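Local structure of oligopeptide-binding protein oppA (Lactococcus lactis, 3DRF) at residues A[216-228]-A[237-250]. The protein binds oligopeptides in a voluminous cavity that closes like a Venus fly-trap and serves their uptake by the OppABCDF ABC transporter. Numbering follows the deposited sequence. Where two conformers were deposited one is given.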
ATOM      1  N   THR A 216       6.771   9.873  18.424  1.00  8.20           N
ATOM      2  CA  THR A 216       7.351  11.230  18.584  1.00  9.40           C
ATOM      3  C   THR A 216       8.833  11.230  18.838  1.00  9.31           C
ATOM      4  O   THR A 216       9.467  12.199  18.555  1.00 10.16           O
ATOM      5  CB  THR A 216       6.655  11.960  19.732  1.00  9.91           C
ATOM      6  OG1 THR A 216       6.640  11.091  20.855  1.00 10.92           O
ATOM      7  CG2 THR A 216       5.185  12.333  19.331  1.00 11.32           C
ATOM      8  N   LYS A 217       9.377  10.120  19.281  1.00  9.11           N
ATOM      9  CA  LYS A 217      10.765  10.052  19.774  1.00  9.58           C
ATOM     10  C   LYS A 217      11.446   8.737  19.335  1.00  8.03           C
ATOM     11  O   LYS A 217      11.888   8.005  20.131  1.00  8.16           O
ATOM     12  CB  LYS A 217      10.808  10.133  21.344  1.00 11.27           C
ATOM     13  CG  LYS A 217      10.379  11.530  21.940  1.00 15.39           C
ATOM     14  CD  LYS A 217      10.656  11.614  23.469  1.00 20.95           C
ATOM     15  CE  LYS A 217       9.805  10.705  24.472  1.00 24.35           C
ATOM     16  NZ  LYS A 217       9.946  10.817  26.009  1.00 27.16           N
ATOM     17  N   PRO A 218      11.457   8.494  18.008  1.00  7.51           N
ATOM     18  CA  PRO A 218      12.062   7.259  17.496  1.00  7.31           C
ATOM     19  C   PRO A 218      13.576   7.334  17.340  1.00  7.46           C
ATOM     20  O   PRO A 218      14.089   8.395  17.423  1.00  8.07           O
ATOM     21  CB  PRO A 218      11.398   7.139  16.108  1.00  7.03           C
ATOM     22  CG  PRO A 218      11.371   8.624  15.626  1.00  7.42           C
ATOM     23  CD  PRO A 218      11.019   9.395  16.907  1.00  7.89           C
ATOM     24  N   LEU A 219      14.251   6.219  17.146  1.00  6.81           N
ATOM     25  CA  LEU A 219      15.546   6.176  16.468  1.00  6.49           C
ATOM     26  C   LEU A 219      15.360   5.821  14.987  1.00  6.32           C
ATOM     27  O   LEU A 219      14.498   5.039  14.626  1.00  6.88           O
ATOM     28  CB  LEU A 219      16.508   5.143  17.109  1.00  6.87           C
ATOM     29  CG  LEU A 219      16.760   5.315  18.620  1.00  7.82           C
ATOM     30  CD1 LEU A 219      17.839   4.307  19.105  1.00  8.91           C
ATOM     31  CD2 LEU A 219      17.215   6.777  18.916  1.00  9.17           C
ATOM     32  N   VAL A 220      16.225   6.401  14.160  1.00  6.25           N
ATOM     33  CA  VAL A 220      16.206   6.148  12.710  1.00  6.46           C
ATOM     34  C   VAL A 220      17.624   5.977  12.200  1.00  6.50           C
ATOM     35  O   VAL A 220      18.595   6.147  12.887  1.00  6.81           O
ATOM     36  CB  VAL A 220      15.484   7.261  11.925  1.00  6.76           C
ATOM     37  CG1 VAL A 220      14.065   7.482  12.496  1.00  7.71           C
ATOM     38  CG2 VAL A 220      16.307   8.597  11.989  1.00  7.49           C
ATOM     39  N   THR A 221      17.684   5.590  10.947  1.00  6.54           N
ATOM     40  CA  THR A 221      18.969   5.256  10.295  1.00  7.32           C
ATOM     41  C   THR A 221      19.294   6.143   9.045  1.00  7.41           C
ATOM     42  O   THR A 221      20.319   6.023   8.494  1.00  7.30           O
ATOM     43  CB  THR A 221      18.992   3.762   9.810  1.00  7.40           C
ATOM     44  OG1 THR A 221      18.043   3.559   8.746  1.00  7.80           O
ATOM     45  CG2 THR A 221      18.730   2.784  10.978  1.00  7.95           C
ATOM     46  N   GLY A 222      18.382   7.006   8.653  1.00  7.46           N
ATOM     47  CA  GLY A 222      18.499   7.738   7.405  1.00  7.47           C
ATOM     48  C   GLY A 222      19.369   9.010   7.490  1.00  7.96           C
ATOM     49  O   GLY A 222      19.947   9.311   8.485  1.00  8.30           O
ATOM     50  N   PRO A 223      19.407   9.764   6.389  1.00  8.13           N
ATOM     51  CA  PRO A 223      20.308  10.956   6.337  1.00  8.31           C
ATOM     52  C   PRO A 223      19.852  12.071   7.281  1.00  8.26           C
ATOM     53  O   PRO A 223      20.693  12.857   7.693  1.00  8.64           O
ATOM     54  CB  PRO A 223      20.277  11.389   4.843  1.00  8.77           C
ATOM     55  CG  PRO A 223      19.053  10.673   4.250  1.00  9.61           C
ATOM     56  CD  PRO A 223      18.834   9.403   5.075  1.00  8.76           C
ATOM     57  N   PHE A 224      18.590  12.117   7.639  1.00  8.13           N
ATOM     58  CA  PHE A 224      18.048  13.061   8.614  1.00  8.32           C
ATOM     59  C   PHE A 224      17.410  12.276   9.769  1.00  8.12           C
ATOM     60  O   PHE A 224      17.036  11.151   9.634  1.00  9.16           O
ATOM     61  CB  PHE A 224      16.959  13.979   7.989  1.00  8.52           C
ATOM     62  CG  PHE A 224      17.495  14.935   6.917  1.00  8.50           C
ATOM     63  CD1 PHE A 224      17.802  16.241   7.238  1.00  8.99           C
ATOM     64  CD2 PHE A 224      17.725  14.501   5.630  1.00  8.31           C
ATOM     65  CE1 PHE A 224      18.338  17.100   6.296  1.00  8.48           C
ATOM     66  CE2 PHE A 224      18.260  15.348   4.644  1.00 10.06           C
ATOM     67  CZ  PHE A 224      18.557  16.665   4.986  1.00  9.97           C
ATOM     68  N   LYS A 225      17.350  12.898  10.900  1.00  8.09           N
ATOM     69  CA  LYS A 225      16.599  12.403  12.055  1.00  8.53           C
ATOM     70  C   LYS A 225      15.501  13.380  12.415  1.00  7.95           C
ATOM     71  O   LYS A 225      15.642  14.566  12.222  1.00  8.40           O
ATOM     72  CB  LYS A 225      17.540  12.177  13.237  1.00  8.94           C
ATOM     73  CG  LYS A 225      18.224  13.432  13.742  1.00 10.17           C
ATOM     74  CD  LYS A 225      19.163  13.143  14.943  1.00 12.25           C
ATOM     75  CE  LYS A 225      19.711  14.480  15.485  1.00 13.32           C
ATOM     76  NZ  LYS A 225      20.507  14.259  16.724  1.00 15.24           N
ATOM     77  N   PRO A 226      14.398  12.870  12.948  1.00  8.14           N
ATOM     78  CA  PRO A 226      13.279  13.717  13.354  1.00  9.22           C
ATOM     79  C   PRO A 226      13.561  14.325  14.730  1.00 10.99           C
ATOM     80  O   PRO A 226      13.427  13.688  15.726  1.00 11.36           O
ATOM     81  CB  PRO A 226      12.100  12.708  13.420  1.00  8.86           C
ATOM     82  CG  PRO A 226      12.704  11.379  13.783  1.00  8.66           C
ATOM     83  CD  PRO A 226      14.093  11.406  13.115  1.00  8.28           C
ATOM     84  N   GLU A 227      14.015  15.574  14.731  0.50 11.90           N
ATOM     85  CA  GLU A 227      14.325  16.270  15.980  0.50 12.75           C
ATOM     86  C   GLU A 227      13.059  16.548  16.778  0.50 13.03           C
ATOM     87  O   GLU A 227      13.075  16.491  18.012  0.50 13.41           O
ATOM     88  CB  GLU A 227      15.072  17.576  15.702  0.50 13.13           C
ATOM     89  CG  GLU A 227      15.429  18.370  16.956  0.50 14.08           C
ATOM     90  CD  GLU A 227      16.615  17.785  17.716  0.50 15.82           C
ATOM     91  OE1 GLU A 227      17.263  16.845  17.204  0.50 14.60           O
ATOM     92  OE2 GLU A 227      16.903  18.279  18.831  0.50 18.28           O
ATOM     93  N   ASN A 228      11.988  16.869  16.105  1.00 12.87           N
ATOM     94  CA  ASN A 228      10.674  17.041  16.711  1.00 13.32           C
ATOM     95  C   ASN A 228       9.557  16.488  15.832  1.00 12.42           C
ATOM     96  O   ASN A 228       9.611  16.589  14.606  1.00 13.65           O
ATOM     97  CB  ASN A 228      10.416  18.516  17.023  1.00 14.38           C
ATOM     98  CG  ASN A 228       9.225  18.719  17.939  1.00 16.16           C
ATOM     99  OD1 ASN A 228       8.230  19.334  17.556  1.00 21.01           O
ATOM    100  ND2 ASN A 228       9.321  18.201  19.158  1.00 18.66           N
ATOM    101  N   TYR A 237      13.024  17.771  10.578  1.00  8.91           N
ATOM    102  CA  TYR A 237      14.198  16.969  10.345  1.00  8.34           C
ATOM    103  C   TYR A 237      15.514  17.793  10.367  1.00  8.69           C
ATOM    104  O   TYR A 237      15.588  18.903   9.800  1.00  8.55           O
ATOM    105  CB  TYR A 237      14.082  16.371   8.968  1.00  8.28           C
ATOM    106  CG  TYR A 237      13.147  15.185   8.778  1.00  6.91           C
ATOM    107  CD1 TYR A 237      13.494  13.935   9.281  1.00  6.48           C
ATOM    108  CD2 TYR A 237      12.006  15.277   8.000  1.00  6.71           C
ATOM    109  CE1 TYR A 237      12.671  12.797   9.020  1.00  6.15           C
ATOM    110  CE2 TYR A 237      11.204  14.165   7.762  1.00  6.99           C
ATOM    111  CZ  TYR A 237      11.552  12.947   8.277  1.00  6.63           C
ATOM    112  OH  TYR A 237      10.844  11.817   8.022  1.00  7.87           O
ATOM    113  N   VAL A 238      16.542  17.234  11.005  1.00  9.12           N
ATOM    114  CA  VAL A 238      17.901  17.803  10.980  1.00  9.95           C
ATOM    115  C   VAL A 238      18.846  16.696  10.568  1.00  9.65           C
ATOM    116  O   VAL A 238      18.458  15.530  10.629  1.00  8.91           O
ATOM    117  CB  VAL A 238      18.323  18.378  12.403  1.00 10.33           C
ATOM    118  CG1 VAL A 238      17.295  19.447  12.806  1.00 12.00           C
ATOM    119  CG2 VAL A 238      18.390  17.253  13.441  1.00 11.07           C
ATOM    120  N   PRO A 239      20.074  16.990  10.161  1.00  9.70           N
ATOM    121  CA  PRO A 239      20.936  15.895   9.710  1.00 10.01           C
ATOM    122  C   PRO A 239      21.227  14.904  10.847  1.00  9.85           C
ATOM    123  O   PRO A 239      21.339  15.276  11.989  1.00 10.24           O
ATOM    124  CB  PRO A 239      22.220  16.633   9.326  1.00 10.33           C
ATOM    125  CG  PRO A 239      21.719  18.002   8.836  1.00 10.71           C
ATOM    126  CD  PRO A 239      20.669  18.327   9.878  1.00 10.20           C
ATOM    127  N   ASN A 240      21.309  13.641  10.463  1.00  9.61           N
ATOM    128  CA  ASN A 240      21.741  12.566  11.355  1.00  9.69           C
ATOM    129  C   ASN A 240      23.262  12.407  11.240  1.00 10.37           C
ATOM    130  O   ASN A 240      23.735  11.954  10.280  1.00 10.37           O
ATOM    131  CB  ASN A 240      21.022  11.254  10.939  1.00  9.65           C
ATOM    132  CG  ASN A 240      21.585  10.033  11.631  1.00  8.54           C
ATOM    133  OD1 ASN A 240      22.289  10.107  12.596  1.00  9.56           O
ATOM    134  ND2 ASN A 240      21.229   8.892  11.126  1.00 10.08           N
ATOM    135  N   PRO A 241      23.985  12.848  12.270  1.00 11.91           N
ATOM    136  CA  PRO A 241      25.451  12.853  12.187  1.00 12.22           C
ATOM    137  C   PRO A 241      26.103  11.480  12.106  1.00 12.14           C
ATOM    138  O   PRO A 241      27.228  11.326  11.740  1.00 13.52           O
ATOM    139  CB  PRO A 241      25.891  13.577  13.499  1.00 13.19           C
ATOM    140  CG  PRO A 241      24.837  13.339  14.396  1.00 13.52           C
ATOM    141  CD  PRO A 241      23.534  13.346  13.581  1.00 12.79           C
ATOM    142  N   TYR A 242      25.324  10.470  12.450  1.00 10.83           N
ATOM    143  CA  TYR A 242      25.802   9.062  12.394  1.00 10.37           C
ATOM    144  C   TYR A 242      25.557   8.358  11.058  1.00 10.13           C
ATOM    145  O   TYR A 242      25.969   7.255  10.893  1.00 10.56           O
ATOM    146  CB  TYR A 242      25.179   8.257  13.552  1.00 10.43           C
ATOM    147  CG  TYR A 242      25.534   8.813  14.938  1.00 10.57           C
ATOM    148  CD1 TYR A 242      26.820   8.668  15.468  1.00 12.22           C
ATOM    149  CD2 TYR A 242      24.571   9.454  15.715  1.00 11.81           C
ATOM    150  CE1 TYR A 242      27.145   9.195  16.685  1.00 13.51           C
ATOM    151  CE2 TYR A 242      24.895   9.937  16.966  1.00 14.34           C
ATOM    152  CZ  TYR A 242      26.181   9.776  17.419  1.00 14.14           C
ATOM    153  OH  TYR A 242      26.534  10.240  18.657  1.00 16.95           O
ATOM    154  N   TYR A 243      24.920   9.028  10.138  1.00  9.80           N
ATOM    155  CA  TYR A 243      24.603   8.405   8.821  1.00  9.85           C
ATOM    156  C   TYR A 243      25.888   8.048   8.109  1.00 10.05           C
ATOM    157  O   TYR A 243      26.794   8.804   8.063  1.00 10.83           O
ATOM    158  CB  TYR A 243      23.821   9.424   7.961  1.00  9.97           C
ATOM    159  CG  TYR A 243      23.385   8.891   6.599  1.00  9.21           C
ATOM    160  CD1 TYR A 243      22.560   7.745   6.486  1.00  8.65           C
ATOM    161  CD2 TYR A 243      23.799   9.527   5.430  1.00  9.98           C
ATOM    162  CE1 TYR A 243      22.201   7.259   5.249  1.00 10.41           C
ATOM    163  CE2 TYR A 243      23.436   9.024   4.178  1.00 10.89           C
ATOM    164  CZ  TYR A 243      22.649   7.902   4.109  1.00 10.38           C
ATOM    165  OH  TYR A 243      22.289   7.419   2.855  1.00 13.17           O
ATOM    166  N   TRP A 244      25.911   6.873   7.516  1.00 10.17           N
ATOM    167  CA  TRP A 244      27.103   6.291   6.896  1.00 10.60           C
ATOM    168  C   TRP A 244      27.414   6.881   5.523  1.00 11.16           C
ATOM    169  O   TRP A 244      28.463   6.751   5.034  1.00 12.55           O
ATOM    170  CB  TRP A 244      26.908   4.748   6.789  1.00 10.63           C
ATOM    171  CG  TRP A 244      25.646   4.375   5.980  1.00 10.10           C
ATOM    172  CD1 TRP A 244      24.426   4.174   6.475  1.00 10.57           C
ATOM    173  CD2 TRP A 244      25.517   4.326   4.546  1.00 10.51           C
ATOM    174  NE1 TRP A 244      23.536   3.973   5.469  1.00 10.71           N
ATOM    175  CE2 TRP A 244      24.180   4.074   4.265  1.00  9.96           C
ATOM    176  CE3 TRP A 244      26.423   4.455   3.473  1.00 11.44           C
ATOM    177  CZ2 TRP A 244      23.701   3.936   2.974  1.00 11.01           C
ATOM    178  CZ3 TRP A 244      25.938   4.357   2.180  1.00 11.78           C
ATOM    179  CH2 TRP A 244      24.590   4.095   1.940  1.00 10.58           C
ATOM    180  N   GLY A 245      26.422   7.475   4.914  1.00 12.14           N
ATOM    181  CA  GLY A 245      26.458   7.794   3.504  1.00 13.01           C
ATOM    182  C   GLY A 245      26.735   9.233   3.214  1.00 13.63           C
ATOM    183  O   GLY A 245      27.374   9.905   3.930  1.00 13.62           O
ATOM    184  N   GLU A 246      26.246   9.650   2.069  1.00 14.85           N
ATOM    185  CA  GLU A 246      26.483  11.000   1.593  1.00 15.63           C
ATOM    186  C   GLU A 246      25.805  11.975   2.572  1.00 15.10           C
ATOM    187  O   GLU A 246      24.664  11.862   2.836  1.00 14.87           O
ATOM    188  CB  GLU A 246      25.892  11.148   0.174  1.00 16.50           C
ATOM    189  CG  GLU A 246      26.578  10.274  -0.876  1.00 20.01           C
ATOM    190  CD  GLU A 246      28.015  10.689  -1.119  1.00 23.95           C
ATOM    191  OE1 GLU A 246      28.215  11.890  -1.315  1.00 26.23           O
ATOM    192  OE2 GLU A 246      28.906   9.813  -1.088  1.00 27.27           O
ATOM    193  N   LYS A 247      26.539  12.906   3.101  1.00 15.05           N
ATOM    194  CA  LYS A 247      25.956  13.857   4.006  1.00 15.42           C
ATOM    195  C   LYS A 247      25.107  14.892   3.283  1.00 14.29           C
ATOM    196  O   LYS A 247      25.490  15.354   2.273  1.00 14.04           O
ATOM    197  CB  LYS A 247      27.052  14.562   4.776  1.00 16.60           C
ATOM    198  CG  LYS A 247      27.956  13.564   5.479  1.00 20.52           C
ATOM    199  CD  LYS A 247      27.187  12.909   6.616  1.00 24.91           C
ATOM    200  CE  LYS A 247      27.949  11.876   7.430  1.00 28.10           C
ATOM    201  NZ  LYS A 247      27.571  11.898   8.906  1.00 29.82           N
ATOM    202  N   PRO A 248      23.952  15.238   3.820  1.00 13.22           N
ATOM    203  CA  PRO A 248      23.070  16.155   3.115  1.00 13.23           C
ATOM    204  C   PRO A 248      23.625  17.571   2.999  1.00 13.76           C
ATOM    205  O   PRO A 248      24.397  18.026   3.781  1.00 13.66           O
ATOM    206  CB  PRO A 248      21.786  16.155   3.964  1.00 13.32           C
ATOM    207  CG  PRO A 248      22.125  15.541   5.202  1.00 14.58           C
ATOM    208  CD  PRO A 248      23.316  14.710   5.049  1.00 13.61           C
ATOM    209  N   LYS A 249      23.150  18.228   1.954  1.00 14.17           N
ATOM    210  CA  LYS A 249      23.468  19.636   1.686  1.00 14.91           C
ATOM    211  C   LYS A 249      22.623  20.532   2.597  1.00 14.06           C
ATOM    212  O   LYS A 249      23.096  21.568   3.030  1.00 14.75           O
ATOM    213  CB  LYS A 249      23.183  19.923   0.208  1.00 15.83           C
ATOM    214  CG  LYS A 249      24.104  19.172  -0.810  1.00 18.93           C
ATOM    215  CD  LYS A 249      23.777  19.601  -2.302  1.00 23.45           C
ATOM    216  CE  LYS A 249      24.522  18.777  -3.331  1.00 26.11           C
ATOM    217  NZ  LYS A 249      25.935  19.168  -3.386  1.00 28.32           N
ATOM    218  N   LEU A 250      21.401  20.161   2.903  1.00 13.24           N
ATOM    219  CA  LEU A 250      20.469  20.978   3.674  1.00 12.63           C
ATOM    220  C   LEU A 250      20.764  21.033   5.164  1.00 13.08           C
ATOM    221  O   LEU A 250      21.335  20.128   5.675  1.00 14.27           O
ATOM    222  CB  LEU A 250      19.013  20.522   3.511  1.00 12.52           C
ATOM    223  CG  LEU A 250      18.409  20.595   2.100  1.00 11.70           C
ATOM    224  CD1 LEU A 250      17.169  19.694   1.989  1.00 12.25           C
ATOM    225  CD2 LEU A 250      17.984  22.033   1.701  1.00 12.00           C
TER
HETATM  226  O   HOH W   1      22.329   6.194  10.417  1.00  9.61           O
HETATM  227  O   HOH W   2      20.734   4.082   6.309  1.00 10.26           O
HETATM  228  O   HOH W   3      23.534  12.976   7.728  1.00 14.56           O
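Lys225 and Val238 form the hydrogen-bonded pair of antiparallel strands 224-226 and 237-239, with Lys225 N to Val238 O at 2.9 Å and Val238 N to Lys225 O at 3.1 Å. Just past the strands, Asn240 N gives a single, nearly straight bond to Pro223 O (2.9 Å), reaching it from 38° out of the carbonyl plane. With CG anti to its own N (chi1 169°), Asn240 turns its amide back to the other segment, where ND2 donates to Gly222 O (3.0 Å) in the carbonyl plane; OD1 instead accepts from Tyr242 N in an Asx turn. A leucine in place of Asn240 would probably leave Gly222 O without this donor and Tyr242 N without its acceptor. Pro223 lies over one face of the Tyr243 ring, its CB 4.1 Å from the centroid. Pro248 CG lies over a Phe224 face, displaced toward CZ, in a second CH-pi contact, while Leu250 CB meets that ring's edge. Beside Val238, the extended Lys225 chain brings CE to Val238 CG2 (3.7 Å). Tyr237, on the other face, sets CD1 against Phe224 CB (3.7 Å), its OH hydrogen-bonded to Met62 O. The geometry is that of a beta hairpin, 224-230 with 234-239, at the margin of a mixed sheet.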